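NAD-dependent aldehyde dehydrogenase (Burkholderia multivorans, PDB 5UJU) probably oxidises aldehydes to carboxylic acids with NAD+ as the electron acceptor. Local coordinates at residues A[10-21]-A[117-128]; A[247-255]-A[265-273]. All blocks are in the same frame, centred on the assembly; numbering follows the deposited sequence. Where two conformers were deposited one is given.

Contact 1. Residues A[10-21]-A[117-128]; sequences THALFTKHEDTL and SAWIGVSLEILA
His17 and Lys16 converge on a single carboxylate oxygen, Glu125 OE1, from different directions. The imidazole points its edge at it: His17 NE2 lies 2.8 Å from Glu125 OE1, almost exactly in the ring plane, and uses the anti side of the carboxylate, slightly tilted from its plane. Lys16, its chain extended, closes the salt bridge from the syn side, well tilted out of the carboxylate plane, with NZ 3.0 Å from Glu125 OE1. The imidazole is held between Lys16 CG over one face and Leu124 O over the other. Arg129 takes Glu125 OE2, which would favour the ionised acid. His17 and Leu124 slide past each other in opposite directions, His17 CB 3.6 Å from Leu124 CD1.

Between the polar ends the helices come close at Gly121, whose CA is 3.5 Å from Phe14 N. Leu13 reaches across to Val122 and the CB of Glu125. Phe14, with CG anti to its backbone nitrogen (chi1 -175°), lies alongside Ile120, which Leu21 crosses at about a right angle; Trp172 meets the Phe14 ring edge-to-face. At the other end Ser117 OG accepts from His11 N at 2.9 Å. The His11 ring turns ND1 back to Leu13 N, 3.0 Å away, an N-cap bond that starts helix 12-16. With axes 7.2 Å apart and crossing at 59°, this is close helix-helix packing over a glycine, seating the N-terminal segment on helix 97-132.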
ATOM      1  N   THR A  10      14.234   1.864 -24.579  1.00 52.44           N
ATOM      2  CA  THR A  10      14.741   0.977 -23.535  1.00 46.53           C
ATOM      3  C   THR A  10      16.156   1.384 -23.149  1.00 44.98           C
ATOM      4  O   THR A  10      17.026   1.530 -24.017  1.00 43.85           O
ATOM      5  CB  THR A  10      14.727  -0.483 -23.991  1.00 52.45           C
ATOM      6  OG1 THR A  10      13.398  -0.865 -24.376  1.00 54.59           O
ATOM      7  CG2 THR A  10      15.204  -1.399 -22.860  1.00 44.55           C
ATOM      8  N   HIS A  11      16.386   1.589 -21.854  1.00 35.59           N
ATOM      9  CA  HIS A  11      17.719   1.967 -21.411  1.00 38.92           C
ATOM     10  C   HIS A  11      18.702   0.832 -21.666  1.00 39.08           C
ATOM     11  O   HIS A  11      18.352  -0.346 -21.550  1.00 38.15           O
ATOM     12  CB  HIS A  11      17.717   2.346 -19.931  1.00 40.65           C
ATOM     13  CG  HIS A  11      18.935   3.104 -19.526  1.00 39.62           C
ATOM     14  ND1 HIS A  11      20.143   2.490 -19.270  1.00 38.55           N
ATOM     15  CD2 HIS A  11      19.155   4.436 -19.408  1.00 35.60           C
ATOM     16  CE1 HIS A  11      21.046   3.411 -18.976  1.00 40.42           C
ATOM     17  NE2 HIS A  11      20.473   4.600 -19.054  1.00 35.50           N
ATOM     18  N   ALA A  12      19.945   1.191 -22.014  1.00 38.69           N
ATOM     19  CA  ALA A  12      20.945   0.170 -22.329  1.00 39.78           C
ATOM     20  C   ALA A  12      21.189  -0.761 -21.140  1.00 39.39           C
ATOM     21  O   ALA A  12      21.404  -1.966 -21.319  1.00 34.61           O
ATOM     22  CB  ALA A  12      22.254   0.829 -22.776  1.00 38.98           C
ATOM     23  N   LEU A  13      21.148  -0.226 -19.917  1.00 34.89           N
ATOM     24  CA  LEU A  13      21.374  -1.073 -18.748  1.00 34.81           C
ATOM     25  C   LEU A  13      20.207  -2.026 -18.504  1.00 36.06           C
ATOM     26  O   LEU A  13      20.398  -3.087 -17.901  1.00 34.07           O
ATOM     27  CB  LEU A  13      21.629  -0.217 -17.503  1.00 30.77           C
ATOM     28  CG  LEU A  13      22.942   0.569 -17.540  1.00 34.67           C
ATOM     29  CD1 LEU A  13      23.121   1.411 -16.294  1.00 30.28           C
ATOM     30  CD2 LEU A  13      24.107  -0.396 -17.719  1.00 33.74           C
ATOM     31  N   PHE A  14      19.001  -1.662 -18.942  1.00 39.78           N
ATOM     32  CA  PHE A  14      17.883  -2.599 -18.891  1.00 38.69           C
ATOM     33  C   PHE A  14      18.137  -3.789 -19.810  1.00 37.93           C
ATOM     34  O   PHE A  14      18.030  -4.951 -19.394  1.00 41.30           O
ATOM     35  CB  PHE A  14      16.578  -1.888 -19.273  1.00 41.75           C
ATOM     36  CG  PHE A  14      15.347  -2.749 -19.123  1.00 36.28           C
ATOM     37  CD1 PHE A  14      14.598  -2.712 -17.962  1.00 35.39           C
ATOM     38  CD2 PHE A  14      14.953  -3.602 -20.145  1.00 39.34           C
ATOM     39  CE1 PHE A  14      13.474  -3.508 -17.819  1.00 36.75           C
ATOM     40  CE2 PHE A  14      13.832  -4.405 -20.008  1.00 38.91           C
ATOM     41  CZ  PHE A  14      13.087  -4.350 -18.842  1.00 37.39           C
ATOM     42  N   THR A  15      18.470  -3.516 -21.069  1.00 34.12           N
ATOM     43  CA  THR A  15      18.772  -4.594 -22.005  1.00 38.72           C
ATOM     44  C   THR A  15      19.936  -5.441 -21.513  1.00 37.97           C
ATOM     45  O   THR A  15      19.947  -6.661 -21.706  1.00 36.54           O
ATOM     46  CB  THR A  15      19.082  -4.012 -23.388  1.00 40.93           C
ATOM     47  OG1 THR A  15      17.934  -3.316 -23.878  1.00 44.45           O
ATOM     48  CG2 THR A  15      19.479  -5.103 -24.382  1.00 40.59           C
ATOM     49  N   LYS A  16      20.924  -4.812 -20.873  1.00 38.67           N
ATOM     50  CA  LYS A  16      22.100  -5.546 -20.413  1.00 40.43           C
ATOM     51  C   LYS A  16      21.732  -6.598 -19.363  1.00 40.09           C
ATOM     52  O   LYS A  16      22.278  -7.711 -19.367  1.00 40.47           O
ATOM     53  CB  LYS A  16      23.131  -4.564 -19.854  1.00 42.16           C
ATOM     54  CG  LYS A  16      24.318  -5.207 -19.151  1.00 43.54           C
ATOM     55  CD  LYS A  16      25.300  -4.163 -18.625  1.00 42.39           C
ATOM     56  CE  LYS A  16      26.540  -4.813 -18.022  1.00 43.98           C
ATOM     57  NZ  LYS A  16      27.498  -3.833 -17.439  1.00 40.37           N
ATOM     58  N   HIS A  17      20.806  -6.271 -18.466  1.00 35.09           N
ATOM     59  CA  HIS A  17      20.473  -7.156 -17.352  1.00 38.05           C
ATOM     60  C   HIS A  17      19.100  -7.803 -17.508  1.00 33.12           C
ATOM     61  O   HIS A  17      18.552  -8.327 -16.533  1.00 35.80           O
ATOM     62  CB  HIS A  17      20.562  -6.389 -16.037  1.00 30.16           C
ATOM     63  CG  HIS A  17      21.925  -5.842 -15.759  1.00 38.63           C
ATOM     64  ND1 HIS A  17      23.017  -6.650 -15.521  1.00 37.15           N
ATOM     65  CD2 HIS A  17      22.383  -4.568 -15.712  1.00 36.47           C
ATOM     66  CE1 HIS A  17      24.086  -5.898 -15.327  1.00 36.56           C
ATOM     67  NE2 HIS A  17      23.727  -4.631 -15.434  1.00 35.50           N
ATOM     68  N   GLU A  18      18.557  -7.811 -18.727  1.00 35.49           N
ATOM     69  CA  GLU A  18      17.185  -8.259 -18.938  1.00 34.78           C
ATOM     70  C   GLU A  18      17.020  -9.740 -18.617  1.00 34.43           C
ATOM     71  O   GLU A  18      15.987 -10.148 -18.075  1.00 35.42           O
ATOM     72  CB  GLU A  18      16.759  -7.973 -20.376  1.00 34.83           C
ATOM     73  CG  GLU A  18      15.270  -8.174 -20.582  1.00 34.03           C
ATOM     74  CD  GLU A  18      14.791  -7.671 -21.932  1.00 43.42           C
ATOM     75  OE1 GLU A  18      15.642  -7.380 -22.799  1.00 42.53           O
ATOM     76  OE2 GLU A  18      13.561  -7.554 -22.116  1.00 45.49           O
ATOM     77  N   ASP A  19      18.023 -10.561 -18.946  1.00 35.80           N
ATOM     78  CA  ASP A  19      17.932 -11.991 -18.657  1.00 38.38           C
ATOM     79  C   ASP A  19      17.843 -12.247 -17.157  1.00 37.96           C
ATOM     80  O   ASP A  19      17.038 -13.071 -16.712  1.00 38.23           O
ATOM     81  CB  ASP A  19      19.122 -12.730 -19.266  1.00 38.00           C
ATOM     82  CG  ASP A  19      18.982 -12.921 -20.763  1.00 50.08           C
ATOM     83  OD1 ASP A  19      17.890 -12.622 -21.301  1.00 51.91           O
ATOM     84  OD2 ASP A  19      19.961 -13.367 -21.401  1.00 53.47           O
ATOM     85  N   THR A  20      18.664 -11.552 -16.360  1.00 37.11           N
ATOM     86  CA  THR A  20      18.559 -11.680 -14.907  1.00 35.61           C
ATOM     87  C   THR A  20      17.188 -11.230 -14.415  1.00 35.76           C
ATOM     88  O   THR A  20      16.582 -11.881 -13.552  1.00 36.54           O
ATOM     89  CB  THR A  20      19.654 -10.871 -14.214  1.00 35.91           C
ATOM     90  OG1 THR A  20      20.939 -11.352 -14.617  1.00 41.21           O
ATOM     91  CG2 THR A  20      19.530 -11.001 -12.701  1.00 35.20           C
ATOM     92  N   LEU A  21      16.671 -10.138 -14.985  1.00 32.02           N
ATOM     93  CA  LEU A  21      15.372  -9.600 -14.591  1.00 31.48           C
ATOM     94  C   LEU A  21      14.254 -10.593 -14.877  1.00 30.48           C
ATOM     95  O   LEU A  21      13.392 -10.842 -14.022  1.00 33.99           O
ATOM     96  CB  LEU A  21      15.116  -8.290 -15.337  1.00 31.34           C
ATOM     97  CG  LEU A  21      13.789  -7.599 -15.045  1.00 31.78           C
ATOM     98  CD1 LEU A  21      13.728  -7.230 -13.564  1.00 27.92           C
ATOM     99  CD2 LEU A  21      13.681  -6.360 -15.908  1.00 32.59           C
ATOM    100  N   SER A 117      12.586   1.844 -17.565  1.00 27.08           N
ATOM    101  CA  SER A 117      13.705   1.021 -18.020  1.00 26.77           C
ATOM    102  C   SER A 117      15.026   1.550 -17.478  1.00 29.03           C
ATOM    103  O   SER A 117      15.938   0.767 -17.196  1.00 31.99           O
ATOM    104  CB  SER A 117      13.742   0.919 -19.547  1.00 26.20           C
ATOM    105  OG  SER A 117      14.173   2.142 -20.130  1.00 34.22           O
ATOM    106  N   ALA A 118      15.131   2.864 -17.282  1.00 33.04           N
ATOM    107  CA  ALA A 118      16.316   3.421 -16.636  1.00 27.98           C
ATOM    108  C   ALA A 118      16.354   3.090 -15.145  1.00 30.07           C
ATOM    109  O   ALA A 118      17.417   2.757 -14.602  1.00 28.27           O
ATOM    110  CB  ALA A 118      16.339   4.928 -16.818  1.00 24.14           C
ATOM    111  N   TRP A 119      15.218   3.209 -14.458  1.00 27.32           N
ATOM    112  CA  TRP A 119      15.221   2.930 -13.018  1.00 25.53           C
ATOM    113  C   TRP A 119      15.632   1.494 -12.752  1.00 25.22           C
ATOM    114  O   TRP A 119      16.471   1.227 -11.880  1.00 25.48           O
ATOM    115  CB  TRP A 119      13.852   3.207 -12.397  1.00 21.49           C
ATOM    116  CG  TRP A 119      13.257   4.508 -12.773  1.00 24.14           C
ATOM    117  CD1 TRP A 119      13.917   5.652 -13.153  1.00 26.62           C
ATOM    118  CD2 TRP A 119      11.863   4.804 -12.848  1.00 29.72           C
ATOM    119  NE1 TRP A 119      13.009   6.646 -13.443  1.00 27.78           N
ATOM    120  CE2 TRP A 119      11.740   6.147 -13.269  1.00 28.56           C
ATOM    121  CE3 TRP A 119      10.700   4.064 -12.585  1.00 27.91           C
ATOM    122  CZ2 TRP A 119      10.501   6.757 -13.449  1.00 27.40           C
ATOM    123  CZ3 TRP A 119       9.466   4.679 -12.759  1.00 25.94           C
ATOM    124  CH2 TRP A 119       9.379   6.010 -13.181  1.00 27.35           C
ATOM    125  N   ILE A 120      15.068   0.559 -13.519  1.00 27.22           N
ATOM    126  CA  ILE A 120      15.381  -0.859 -13.337  1.00 27.63           C
ATOM    127  C   ILE A 120      16.802  -1.151 -13.806  1.00 30.36           C
ATOM    128  O   ILE A 120      17.577  -1.825 -13.119  1.00 28.25           O
ATOM    129  CB  ILE A 120      14.348  -1.734 -14.084  1.00 27.71           C
ATOM    130  CG1 ILE A 120      12.899  -1.428 -13.638  1.00 23.89           C
ATOM    131  CG2 ILE A 120      14.678  -3.222 -13.939  1.00 30.18           C
ATOM    132  CD1 ILE A 120      12.599  -1.714 -12.205  1.00 33.79           C
ATOM    133  N   GLY A 121      17.170  -0.643 -14.988  1.00 30.05           N
ATOM    134  CA  GLY A 121      18.498  -0.930 -15.505  1.00 23.84           C
ATOM    135  C   GLY A 121      19.595  -0.413 -14.596  1.00 27.77           C
ATOM    136  O   GLY A 121      20.550  -1.132 -14.276  1.00 28.06           O
ATOM    137  N   VAL A 122      19.467   0.841 -14.151  1.00 25.33           N
ATOM    138  CA  VAL A 122      20.463   1.397 -13.241  1.00 28.01           C
ATOM    139  C   VAL A 122      20.505   0.584 -11.944  1.00 23.93           C
ATOM    140  O   VAL A 122      21.583   0.288 -11.408  1.00 23.94           O
ATOM    141  CB  VAL A 122      20.171   2.889 -12.984  1.00 25.09           C
ATOM    142  CG1 VAL A 122      20.889   3.392 -11.731  1.00 27.07           C
ATOM    143  CG2 VAL A 122      20.565   3.740 -14.210  1.00 22.96           C
ATOM    144  N   SER A 123      19.340   0.217 -11.418  1.00 22.92           N
ATOM    145  CA  SER A 123      19.315  -0.597 -10.198  1.00 26.05           C
ATOM    146  C   SER A 123      20.047  -1.921 -10.395  1.00 26.30           C
ATOM    147  O   SER A 123      20.836  -2.338  -9.540  1.00 24.77           O
ATOM    148  CB  SER A 123      17.877  -0.830  -9.741  1.00 22.50           C
ATOM    149  OG  SER A 123      17.320   0.378  -9.255  1.00 26.00           O
ATOM    150  N   LEU A 124      19.801  -2.597 -11.519  1.00 22.11           N
ATOM    151  CA  LEU A 124      20.425  -3.900 -11.730  1.00 31.46           C
ATOM    152  C   LEU A 124      21.925  -3.771 -11.922  1.00 30.91           C
ATOM    153  O   LEU A 124      22.685  -4.654 -11.502  1.00 29.21           O
ATOM    154  CB  LEU A 124      19.795  -4.608 -12.928  1.00 28.64           C
ATOM    155  CG  LEU A 124      18.293  -4.861 -12.779  1.00 26.95           C
ATOM    156  CD1 LEU A 124      17.653  -5.373 -14.086  1.00 28.38           C
ATOM    157  CD2 LEU A 124      18.026  -5.803 -11.620  1.00 28.75           C
ATOM    158  N   GLU A 125      22.368  -2.686 -12.552  1.00 27.02           N
ATOM    159  CA  GLU A 125      23.797  -2.457 -12.714  1.00 29.47           C
ATOM    160  C   GLU A 125      24.461  -2.165 -11.378  1.00 27.46           C
ATOM    161  O   GLU A 125      25.568  -2.652 -11.112  1.00 29.13           O
ATOM    162  CB  GLU A 125      24.033  -1.320 -13.710  1.00 25.81           C
ATOM    163  CG  GLU A 125      25.489  -0.890 -13.849  1.00 29.32           C
ATOM    164  CD  GLU A 125      26.401  -1.949 -14.465  1.00 32.53           C
ATOM    165  OE1 GLU A 125      25.905  -2.880 -15.139  1.00 33.62           O
ATOM    166  OE2 GLU A 125      27.632  -1.833 -14.273  1.00 30.50           O
ATOM    167  N   ILE A 126      23.815  -1.360 -10.530  1.00 23.07           N
ATOM    168  CA  ILE A 126      24.346  -1.127  -9.191  1.00 23.10           C
ATOM    169  C   ILE A 126      24.527  -2.461  -8.462  1.00 24.58           C
ATOM    170  O   ILE A 126      25.577  -2.722  -7.866  1.00 27.48           O
ATOM    171  CB  ILE A 126      23.435  -0.175  -8.397  1.00 27.00           C
ATOM    172  CG1 ILE A 126      23.410   1.231  -9.033  1.00 23.15           C
ATOM    173  CG2 ILE A 126      23.849  -0.158  -6.910  1.00 20.60           C
ATOM    174  CD1 ILE A 126      22.335   2.148  -8.462  1.00 21.32           C
ATOM    175  N   LEU A 127      23.512  -3.336  -8.531  1.00 28.04           N
ATOM    176  CA  LEU A 127      23.585  -4.641  -7.857  1.00 27.18           C
ATOM    177  C   LEU A 127      24.741  -5.487  -8.383  1.00 29.98           C
ATOM    178  O   LEU A 127      25.426  -6.166  -7.606  1.00 27.63           O
ATOM    179  CB  LEU A 127      22.256  -5.388  -8.002  1.00 25.57           C
ATOM    180  CG  LEU A 127      21.113  -4.727  -7.216  1.00 28.86           C
ATOM    181  CD1 LEU A 127      19.807  -5.493  -7.339  1.00 26.56           C
ATOM    182  CD2 LEU A 127      21.535  -4.627  -5.773  1.00 36.17           C
ATOM    183  N   ALA A 128      24.977  -5.456  -9.697  1.00 24.50           N
ATOM    184  CA  ALA A 128      26.104  -6.189 -10.257  1.00 31.77           C
ATOM    185  C   ALA A 128      27.413  -5.697  -9.659  1.00 32.43           C
ATOM    186  O   ALA A 128      28.279  -6.500  -9.298  1.00 31.03           O
ATOM    187  CB  ALA A 128      26.121  -6.040 -11.785  1.00 34.53           C
TER

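Contact 2. Residues A[247-255]-A[265-273]; sequences LAITVRIAR and PNVVTLLAT
Arg255 reaches from its helix to the turn that leads into strand 268-270 and spends two nitrogens on one acceptor. Its NH1 is 2.9 Å and its NH2 3.1 Å from Asn266 OD1, an end-on grip with the oxygen in the guanidinium plane. The amide is turned 42° from that plane, so that NH2 comes from above the amide plane while NH1 lies nearer to it. NH1 also donates to the backbone, 2.8 Å from Val268 O and again near the guanidinium plane, and NH2 forms a salt bridge with Asp69. Pro265 CB covers one face of the group, 3.7 Å above its centre. The bend at chi3 (63°) swings the guanidinium out of the line of the aliphatic chain and over this proline, while CG and CD pass close to Val268 O.

Beside this polar end the helix meets the strand through apolar side chains. Val251 sets both methyl branches against Val268 CG1, each 3.8 Å away, and CG2 also meets Leu270 CD1. One turn earlier Ala248 CB touches Leu270 CD2 at 3.7 Å.

In the second shell, Asp264 OD1 accepts from Asn266 N in the turn. Val237 of strand 234-238 packs on Val251, and backbone bonds between Thr269 and both Val235 and Val237 hold the strand in its sheet.

Segments 247-255 and 268-270 run close to antiparallel (150°), as expected within a beta-alpha-beta unit. Chemically, the two terminal nitrogens of a buried guanidinium are met by a carboxylate, an amide and a main-chain carbonyl; Asp69 would be expected to balance the charge.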
ATOM      1  N   LEU A 247      26.824   0.980   4.170  1.00 23.52           N
ATOM      2  CA  LEU A 247      25.940   1.757   3.318  1.00 23.15           C
ATOM      3  C   LEU A 247      26.661   2.913   2.632  1.00 21.96           C
ATOM      4  O   LEU A 247      26.232   3.339   1.561  1.00 26.36           O
ATOM      5  CB  LEU A 247      24.754   2.278   4.120  1.00 18.52           C
ATOM      6  CG  LEU A 247      23.800   1.123   4.466  1.00 34.64           C
ATOM      7  CD1 LEU A 247      22.821   1.559   5.542  1.00 29.10           C
ATOM      8  CD2 LEU A 247      23.061   0.622   3.210  1.00 25.50           C
ATOM      9  N   ALA A 248      27.749   3.422   3.217  1.00 21.60           N
ATOM     10  CA  ALA A 248      28.546   4.441   2.527  1.00 26.08           C
ATOM     11  C   ALA A 248      29.176   3.871   1.263  1.00 26.87           C
ATOM     12  O   ALA A 248      29.142   4.506   0.200  1.00 27.20           O
ATOM     13  CB  ALA A 248      29.630   4.987   3.454  1.00 23.81           C
ATOM     14  N   ILE A 249      29.748   2.664   1.362  1.00 28.44           N
ATOM     15  CA  ILE A 249      30.254   1.965   0.183  1.00 30.78           C
ATOM     16  C   ILE A 249      29.136   1.780  -0.835  1.00 27.37           C
ATOM     17  O   ILE A 249      29.330   2.000  -2.037  1.00 25.95           O
ATOM     18  CB  ILE A 249      30.870   0.610   0.587  1.00 30.17           C
ATOM     19  CG1 ILE A 249      32.103   0.797   1.463  1.00 24.70           C
ATOM     20  CG2 ILE A 249      31.204  -0.229  -0.640  1.00 23.65           C
ATOM     21  CD1 ILE A 249      32.549  -0.507   2.122  1.00 26.78           C
ATOM     22  N   THR A 250      27.946   1.374  -0.361  1.00 26.62           N
ATOM     23  CA  THR A 250      26.801   1.166  -1.244  1.00 25.09           C
ATOM     24  C   THR A 250      26.413   2.456  -1.971  1.00 27.51           C
ATOM     25  O   THR A 250      26.193   2.465  -3.191  1.00 25.97           O
ATOM     26  CB  THR A 250      25.610   0.635  -0.436  1.00 23.53           C
ATOM     27  OG1 THR A 250      25.954  -0.612   0.203  1.00 23.85           O
ATOM     28  CG2 THR A 250      24.439   0.393  -1.359  1.00 18.84           C
ATOM     29  N   VAL A 251      26.292   3.552  -1.227  1.00 25.78           N
ATOM     30  CA  VAL A 251      25.945   4.827  -1.844  1.00 24.52           C
ATOM     31  C   VAL A 251      27.001   5.238  -2.868  1.00 26.29           C
ATOM     32  O   VAL A 251      26.667   5.696  -3.965  1.00 27.13           O
ATOM     33  CB  VAL A 251      25.747   5.906  -0.768  1.00 25.30           C
ATOM     34  CG1 VAL A 251      25.657   7.280  -1.436  1.00 22.12           C
ATOM     35  CG2 VAL A 251      24.476   5.612   0.051  1.00 19.91           C
ATOM     36  N   ARG A 252      28.285   5.072  -2.533  1.00 22.75           N
ATOM     37  CA  ARG A 252      29.358   5.409  -3.470  0.59 30.37           C
ATOM     38  C   ARG A 252      29.180   4.678  -4.798  1.00 30.23           C
ATOM     39  O   ARG A 252      29.284   5.276  -5.877  1.00 28.98           O
ATOM     40  CB  ARG A 252      30.718   5.070  -2.845  0.59 32.14           C
ATOM     41  CG  ARG A 252      31.955   5.374  -3.725  0.59 36.55           C
ATOM     42  CD  ARG A 252      33.192   4.557  -3.267  0.59 38.92           C
ATOM     43  NE  ARG A 252      33.131   3.148  -3.664  0.59 38.93           N
ATOM     44  CZ  ARG A 252      33.675   2.139  -2.979  0.59 34.36           C
ATOM     45  NH1 ARG A 252      34.332   2.363  -1.848  0.59 29.64           N
ATOM     46  NH2 ARG A 252      33.565   0.897  -3.431  0.59 29.48           N
ATOM     47  N   ILE A 253      28.918   3.373  -4.736  1.00 30.13           N
ATOM     48  CA  ILE A 253      28.776   2.584  -5.953  1.00 25.41           C
ATOM     49  C   ILE A 253      27.516   2.986  -6.713  1.00 27.49           C
ATOM     50  O   ILE A 253      27.531   3.102  -7.946  1.00 30.51           O
ATOM     51  CB  ILE A 253      28.803   1.082  -5.612  1.00 26.32           C
ATOM     52  CG1 ILE A 253      30.198   0.691  -5.102  1.00 28.88           C
ATOM     53  CG2 ILE A 253      28.450   0.257  -6.827  1.00 26.57           C
ATOM     54  CD1 ILE A 253      30.314  -0.779  -4.603  1.00 28.10           C
ATOM     55  N   ALA A 254      26.413   3.243  -5.992  1.00 25.30           N
ATOM     56  CA  ALA A 254      25.196   3.725  -6.641  1.00 22.83           C
ATOM     57  C   ALA A 254      25.449   5.022  -7.405  1.00 23.85           C
ATOM     58  O   ALA A 254      24.998   5.176  -8.544  1.00 24.52           O
ATOM     59  CB  ALA A 254      24.091   3.957  -5.609  1.00 18.90           C
ATOM     60  N   ARG A 255      26.165   5.961  -6.783  1.00 21.46           N
ATOM     61  CA  ARG A 255      26.438   7.255  -7.401  1.00 24.72           C
ATOM     62  C   ARG A 255      27.320   7.109  -8.632  1.00 27.20           C
ATOM     63  O   ARG A 255      27.149   7.836  -9.617  1.00 26.83           O
ATOM     64  CB  ARG A 255      27.096   8.174  -6.375  1.00 26.88           C
ATOM     65  CG  ARG A 255      26.161   8.571  -5.235  1.00 24.90           C
ATOM     66  CD  ARG A 255      26.891   9.370  -4.176  1.00 25.57           C
ATOM     67  NE  ARG A 255      27.411  10.639  -4.693  1.00 29.83           N
ATOM     68  CZ  ARG A 255      26.711  11.768  -4.711  1.00 29.99           C
ATOM     69  NH1 ARG A 255      25.461  11.785  -4.266  1.00 21.96           N
ATOM     70  NH2 ARG A 255      27.248  12.877  -5.187  1.00 25.59           N
ATOM     71  N   PRO A 265      24.302  12.317  -9.681  1.00 26.01           N
ATOM     72  CA  PRO A 265      24.579  11.314  -8.642  1.00 30.13           C
ATOM     73  C   PRO A 265      23.829  11.572  -7.352  1.00 27.85           C
ATOM     74  O   PRO A 265      23.674  10.640  -6.557  1.00 27.54           O
ATOM     75  CB  PRO A 265      26.100  11.407  -8.446  1.00 28.68           C
ATOM     76  CG  PRO A 265      26.465  12.786  -8.926  1.00 26.03           C
ATOM     77  CD  PRO A 265      25.522  13.044 -10.085  1.00 29.98           C
ATOM     78  N   ASN A 266      23.361  12.805  -7.118  1.00 23.51           N
ATOM     79  CA  ASN A 266      22.579  13.080  -5.918  1.00 24.57           C
ATOM     80  C   ASN A 266      21.190  12.450  -5.939  1.00 24.04           C
ATOM     81  O   ASN A 266      20.408  12.716  -5.021  1.00 25.52           O
ATOM     82  CB  ASN A 266      22.469  14.584  -5.708  1.00 24.71           C
ATOM     83  CG  ASN A 266      23.806  15.198  -5.409  1.00 31.08           C
ATOM     84  OD1 ASN A 266      24.639  14.570  -4.765  1.00 28.57           O
ATOM     85  ND2 ASN A 266      24.038  16.418  -5.899  1.00 29.76           N
ATOM     86  N   VAL A 267      20.845  11.656  -6.952  1.00 22.98           N
ATOM     87  CA  VAL A 267      19.709  10.750  -6.799  1.00 27.04           C
ATOM     88  C   VAL A 267      19.859   9.925  -5.519  1.00 25.51           C
ATOM     89  O   VAL A 267      18.866   9.648  -4.839  1.00 26.01           O
ATOM     90  CB  VAL A 267      19.557   9.862  -8.059  1.00 25.35           C
ATOM     91  CG1 VAL A 267      18.591   8.692  -7.800  1.00 19.63           C
ATOM     92  CG2 VAL A 267      19.032  10.713  -9.223  1.00 23.99           C
ATOM     93  N   VAL A 268      21.096   9.591  -5.123  1.00 26.76           N
ATOM     94  CA  VAL A 268      21.352   8.877  -3.866  1.00 23.03           C
ATOM     95  C   VAL A 268      22.406   9.634  -3.064  1.00 27.83           C
ATOM     96  O   VAL A 268      23.514   9.876  -3.562  1.00 24.53           O
ATOM     97  CB  VAL A 268      21.810   7.429  -4.109  1.00 23.68           C
ATOM     98  CG1 VAL A 268      22.128   6.746  -2.779  1.00 27.60           C
ATOM     99  CG2 VAL A 268      20.742   6.665  -4.869  1.00 22.72           C
ATOM    100  N   THR A 269      22.073   9.987  -1.815  1.00 20.67           N
ATOM    101  CA  THR A 269      23.005  10.671  -0.923  1.00 22.90           C
ATOM    102  C   THR A 269      23.099   9.934   0.409  1.00 30.13           C
ATOM    103  O   THR A 269      22.253   9.099   0.748  1.00 22.94           O
ATOM    104  CB  THR A 269      22.603  12.133  -0.667  1.00 24.25           C
ATOM    105  OG1 THR A 269      21.248  12.194  -0.211  1.00 21.72           O
ATOM    106  CG2 THR A 269      22.750  12.966  -1.952  1.00 22.06           C
ATOM    107  N   LEU A 270      24.140  10.261   1.170  1.00 26.21           N
ATOM    108  CA  LEU A 270      24.437   9.594   2.433  1.00 27.29           C
ATOM    109  C   LEU A 270      24.409  10.622   3.551  1.00 28.90           C
ATOM    110  O   LEU A 270      25.190  11.578   3.536  1.00 22.06           O
ATOM    111  CB  LEU A 270      25.811   8.921   2.385  1.00 28.82           C
ATOM    112  CG  LEU A 270      26.172   8.220   3.693  1.00 27.26           C
ATOM    113  CD1 LEU A 270      25.533   6.821   3.719  1.00 24.02           C
ATOM    114  CD2 LEU A 270      27.694   8.163   3.917  1.00 27.95           C
ATOM    115  N   LEU A 271      23.535  10.422   4.527  1.00 27.11           N
ATOM    116  CA  LEU A 271      23.450  11.308   5.681  1.00 22.50           C
ATOM    117  C   LEU A 271      24.059  10.553   6.870  1.00 26.69           C
ATOM    118  O   LEU A 271      23.356   9.865   7.617  1.00 24.00           O
ATOM    119  CB  LEU A 271      21.995  11.734   5.941  1.00 25.25           C
ATOM    120  CG  LEU A 271      21.753  12.654   7.158  1.00 32.32           C
ATOM    121  CD1 LEU A 271      22.483  13.949   6.966  1.00 31.74           C
ATOM    122  CD2 LEU A 271      20.272  12.919   7.406  1.00 28.52           C
ATOM    123  N   ALA A 272      25.373  10.671   7.030  1.00 23.82           N
ATOM    124  CA  ALA A 272      26.050  10.076   8.171  1.00 26.42           C
ATOM    125  C   ALA A 272      25.829  10.950   9.392  1.00 30.24           C
ATOM    126  O   ALA A 272      25.750  12.177   9.280  1.00 27.05           O
ATOM    127  CB  ALA A 272      27.543   9.926   7.899  1.00 28.17           C
ATOM    128  N   THR A 273      25.707  10.316  10.559  1.00 24.91           N
ATOM    129  CA  THR A 273      25.426  11.042  11.788  1.00 27.43           C
ATOM    130  C   THR A 273      26.268  10.491  12.933  1.00 30.48           C
ATOM    131  O   THR A 273      26.857   9.404  12.855  1.00 30.55           O
ATOM    132  CB  THR A 273      23.934  10.965  12.161  1.00 29.01           C
ATOM    133  OG1 THR A 273      23.562   9.596  12.378  1.00 31.71           O
ATOM    134  CG2 THR A 273      23.071  11.517  11.048  1.00 24.97           C
TER

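How the contacts relate
From the N terminus, contact 1 closes first, bringing 117-128 of helix 97-132 back against 10-21 across a long loop of 95 residues. Contact 2 opens later and closes a much shorter loop of nine residues, from helix 245-260 to strand 268-270. The two are in series, neither nested nor crossed, with centres about 19 Å apart. They meet directly where Ile126 CD1 packs on Ala254 CA, 3.7 Å away. Helix 97-132 therefore joins them: it carries the N-terminal segment at contact 1 and also packs against helix 245-260 of the beta-alpha-beta unit that begins with strand 234-238.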